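Side-chain contact in fibrinogen alpha subunit (Gallus gallus, PDB 1M1J), which is probably cleaved by thrombin and then polymerizes with the beta and gamma chains into the insoluble fibrin matrix of blood clots: residues E143-M148 against D180-H185. Sequence-based numbering, arbitrary orientation.
Sequences EQVVEM and DNIQKH
Val-145 meets Ile-182 methyl to methyl. CG2 of Val-145 lies 4.0 Å from CG2 of Ile-182, and the two branched side chains approach at a slant. In Ile-182 the CG2 branch is anti to the backbone N and reaches Val-145, while CG1 and CD1 lead away from it. In Val-145 CG2 is anti to the carbonyl carbon and takes the isoleucine methyl. The side chain of Gln-183 borders the contact beside Val-145. The backbones come closest at CA of Val-145 and CA of Gln-183, 7.9 Å apart.

Tyr-179, one turn before Gln-183, also packs on Val-145 and touches Met-148. An apolar side chain of another protein chain covers Val-145 as well, and Glu-147 forms a salt bridge to a basic side chain of a third chain. The contact joins helix 82-160 to helix 178-191, where the alpha chain folds back along the coiled coil as its fourth strand. The Val-145 and Ile-182 pair is apolar, and the contact is small, with 102 Å² buried and Gln-183 at its edge. Without a polar bond between the segments, the pair fixes little direction by itself, and side chains of other chains pack on the same two residues.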
ATOM      1  N   GLU D 143    -106.911  -0.133  83.535  1.00 47.15           N
ATOM      2  CA  GLU D 143    -108.019   0.747  83.849  1.00 52.24           C
ATOM      3  C   GLU D 143    -109.147  -0.058  84.475  1.00 56.84           C
ATOM      4  O   GLU D 143    -109.936   0.468  85.261  1.00 60.57           O
ATOM      5  CB  GLU D 143    -108.492   1.517  82.608  1.00 56.28           C
ATOM      6  CG  GLU D 143    -109.038   0.698  81.464  1.00 70.00           C
ATOM      7  CD  GLU D 143    -109.347   1.567  80.244  1.00 83.83           C
ATOM      8  OE1 GLU D 143    -110.213   2.461  80.355  1.00 91.21           O
ATOM      9  OE2 GLU D 143    -108.721   1.366  79.178  1.00 88.42           O
ATOM     10  N   GLN D 144    -109.211  -1.344  84.142  1.00 62.66           N
ATOM     11  CA  GLN D 144    -110.227  -2.213  84.722  1.00 53.55           C
ATOM     12  C   GLN D 144    -109.877  -2.421  86.198  1.00 50.14           C
ATOM     13  O   GLN D 144    -110.755  -2.430  87.056  1.00 48.53           O
ATOM     14  CB  GLN D 144    -110.278  -3.557  83.988  1.00 50.36           C
ATOM     15  CG  GLN D 144    -111.247  -4.560  84.606  1.00 41.63           C
ATOM     16  CD  GLN D 144    -111.495  -5.758  83.717  1.00 49.08           C
ATOM     17  OE1 GLN D 144    -112.080  -5.632  82.632  1.00 47.51           O
ATOM     18  NE2 GLN D 144    -111.048  -6.932  84.163  1.00 37.60           N
ATOM     19  N   VAL D 145    -108.588  -2.577  86.494  1.00 43.61           N
ATOM     20  CA  VAL D 145    -108.163  -2.754  87.876  1.00 45.30           C
ATOM     21  C   VAL D 145    -108.495  -1.498  88.680  1.00 54.91           C
ATOM     22  O   VAL D 145    -108.588  -1.543  89.904  1.00 63.85           O
ATOM     23  CB  VAL D 145    -106.648  -3.033  87.978  1.00 33.94           C
ATOM     24  CG1 VAL D 145    -106.202  -2.985  89.426  1.00 33.63           C
ATOM     25  CG2 VAL D 145    -106.331  -4.403  87.405  1.00 33.08           C
ATOM     26  N   VAL D 146    -108.674  -0.374  87.994  1.00 57.99           N
ATOM     27  CA  VAL D 146    -109.014   0.875  88.673  1.00 61.62           C
ATOM     28  C   VAL D 146    -110.507   0.915  88.985  1.00 57.18           C
ATOM     29  O   VAL D 146    -110.907   1.182  90.117  1.00 55.30           O
ATOM     30  CB  VAL D 146    -108.631   2.119  87.808  1.00 65.81           C
ATOM     31  CG1 VAL D 146    -109.397   3.364  88.275  1.00 53.01           C
ATOM     32  CG2 VAL D 146    -107.140   2.376  87.920  1.00 59.63           C
ATOM     33  N   GLU D 147    -111.320   0.650  87.969  1.00 51.52           N
ATOM     34  CA  GLU D 147    -112.766   0.650  88.115  1.00 54.75           C
ATOM     35  C   GLU D 147    -113.203  -0.412  89.112  1.00 56.88           C
ATOM     36  O   GLU D 147    -114.144  -0.207  89.875  1.00 64.95           O
ATOM     37  CB  GLU D 147    -113.423   0.374  86.766  1.00 47.37           C
ATOM     38  CG  GLU D 147    -114.940   0.413  86.781  1.00 63.88           C
ATOM     39  CD  GLU D 147    -115.524   0.173  85.401  1.00 75.10           C
ATOM     40  OE1 GLU D 147    -116.755   0.304  85.228  1.00 76.19           O
ATOM     41  OE2 GLU D 147    -114.742  -0.150  84.482  1.00 84.08           O
ATOM     42  N   MET D 148    -112.504  -1.542  89.098  1.00 49.98           N
ATOM     43  CA  MET D 148    -112.810  -2.662  89.974  1.00 46.66           C
ATOM     44  C   MET D 148    -112.542  -2.332  91.439  1.00 52.59           C
ATOM     45  O   MET D 148    -113.406  -2.536  92.286  1.00 64.25           O
ATOM     46  CB  MET D 148    -111.990  -3.885  89.559  1.00 43.45           C
ATOM     47  CG  MET D 148    -112.540  -5.214  90.049  1.00 58.53           C
ATOM     48  SD  MET D 148    -114.062  -5.721  89.219  1.00 55.71           S
ATOM     49  CE  MET D 148    -115.255  -4.945  90.236  1.00 64.24           C
ATOM     50  N   ASP D 180    -103.262  -4.757  95.520  1.00 82.61           N
ATOM     51  CA  ASP D 180    -101.865  -4.344  95.467  1.00 89.47           C
ATOM     52  C   ASP D 180    -100.987  -5.481  94.946  1.00 89.75           C
ATOM     53  O   ASP D 180     -99.882  -5.252  94.444  1.00 90.14           O
ATOM     54  CB  ASP D 180    -101.375  -3.861  96.842  1.00 91.54           C
ATOM     55  CG  ASP D 180    -101.452  -4.931  97.906  1.00 96.31           C
ATOM     56  OD1 ASP D 180    -100.887  -6.029  97.700  1.00 98.21           O
ATOM     57  OD2 ASP D 180    -102.071  -4.663  98.958  1.00100.05           O
ATOM     58  N   ASN D 181    -101.491  -6.705  95.056  1.00 86.54           N
ATOM     59  CA  ASN D 181    -100.759  -7.864  94.575  1.00 84.25           C
ATOM     60  C   ASN D 181    -100.958  -7.944  93.059  1.00 82.58           C
ATOM     61  O   ASN D 181    -100.065  -8.354  92.314  1.00 79.30           O
ATOM     62  CB  ASN D 181    -101.278  -9.129  95.255  1.00 89.64           C
ATOM     63  CG  ASN D 181    -100.368 -10.319  95.042  1.00 98.60           C
ATOM     64  OD1 ASN D 181    -100.550 -11.369  95.655  1.00108.04           O
ATOM     65  ND2 ASN D 181     -99.381 -10.163  94.166  1.00103.87           N
ATOM     66  N   ILE D 182    -102.142  -7.544  92.607  1.00 79.68           N
ATOM     67  CA  ILE D 182    -102.442  -7.539  91.185  1.00 71.28           C
ATOM     68  C   ILE D 182    -101.606  -6.441  90.562  1.00 75.58           C
ATOM     69  O   ILE D 182    -100.940  -6.652  89.550  1.00 78.19           O
ATOM     70  CB  ILE D 182    -103.917  -7.206  90.910  1.00 67.08           C
ATOM     71  CG1 ILE D 182    -104.814  -8.302  91.473  1.00 59.31           C
ATOM     72  CG2 ILE D 182    -104.136  -7.022  89.423  1.00 60.49           C
ATOM     73  CD1 ILE D 182    -104.418  -9.684  91.031  1.00 73.82           C
ATOM     74  N   GLN D 183    -101.648  -5.264  91.179  1.00 76.16           N
ATOM     75  CA  GLN D 183    -100.898  -4.118  90.686  1.00 72.59           C
ATOM     76  C   GLN D 183     -99.408  -4.429  90.685  1.00 72.89           C
ATOM     77  O   GLN D 183     -98.629  -3.803  89.965  1.00 78.26           O
ATOM     78  CB  GLN D 183    -101.177  -2.887  91.547  1.00 67.91           C
ATOM     79  CG  GLN D 183    -100.692  -1.592  90.921  1.00 66.34           C
ATOM     80  CD  GLN D 183    -101.346  -1.306  89.573  1.00 74.90           C
ATOM     81  OE1 GLN D 183    -102.520  -0.916  89.497  1.00 63.66           O
ATOM     82  NE2 GLN D 183    -100.586  -1.506  88.497  1.00 66.95           N
ATOM     83  N   LYS D 184     -99.013  -5.404  91.494  1.00 65.00           N
ATOM     84  CA  LYS D 184     -97.620  -5.798  91.551  1.00 70.75           C
ATOM     85  C   LYS D 184     -97.276  -6.434  90.204  1.00 78.34           C
ATOM     86  O   LYS D 184     -96.230  -6.151  89.621  1.00 84.10           O
ATOM     87  CB  LYS D 184     -97.406  -6.800  92.682  1.00 73.70           C
ATOM     88  CG  LYS D 184     -95.980  -6.867  93.195  1.00 75.43           C
ATOM     89  CD  LYS D 184     -95.880  -7.764  94.425  1.00 81.41           C
ATOM     90  CE  LYS D 184     -96.870  -7.348  95.515  1.00 85.64           C
ATOM     91  NZ  LYS D 184     -96.746  -5.908  95.888  1.00 83.13           N
ATOM     92  N   HIS D 185     -98.171  -7.286  89.709  1.00 80.03           N
ATOM     93  CA  HIS D 185     -97.971  -7.948  88.423  1.00 73.70           C
ATOM     94  C   HIS D 185     -98.000  -6.970  87.254  1.00 71.37           C
ATOM     95  O   HIS D 185     -97.119  -6.999  86.403  1.00 73.64           O
ATOM     96  CB  HIS D 185     -99.034  -9.021  88.192  1.00 77.62           C
ATOM     97  CG  HIS D 185     -98.847 -10.249  89.024  1.00 82.99           C
ATOM     98  ND1 HIS D 185     -97.637 -10.902  89.124  1.00 86.19           N
ATOM     99  CD2 HIS D 185     -99.724 -10.967  89.764  1.00 83.14           C
ATOM    100  CE1 HIS D 185     -97.777 -11.968  89.889  1.00 86.51           C
ATOM    101  NE2 HIS D 185     -99.034 -12.031  90.290  1.00 88.27           N
TER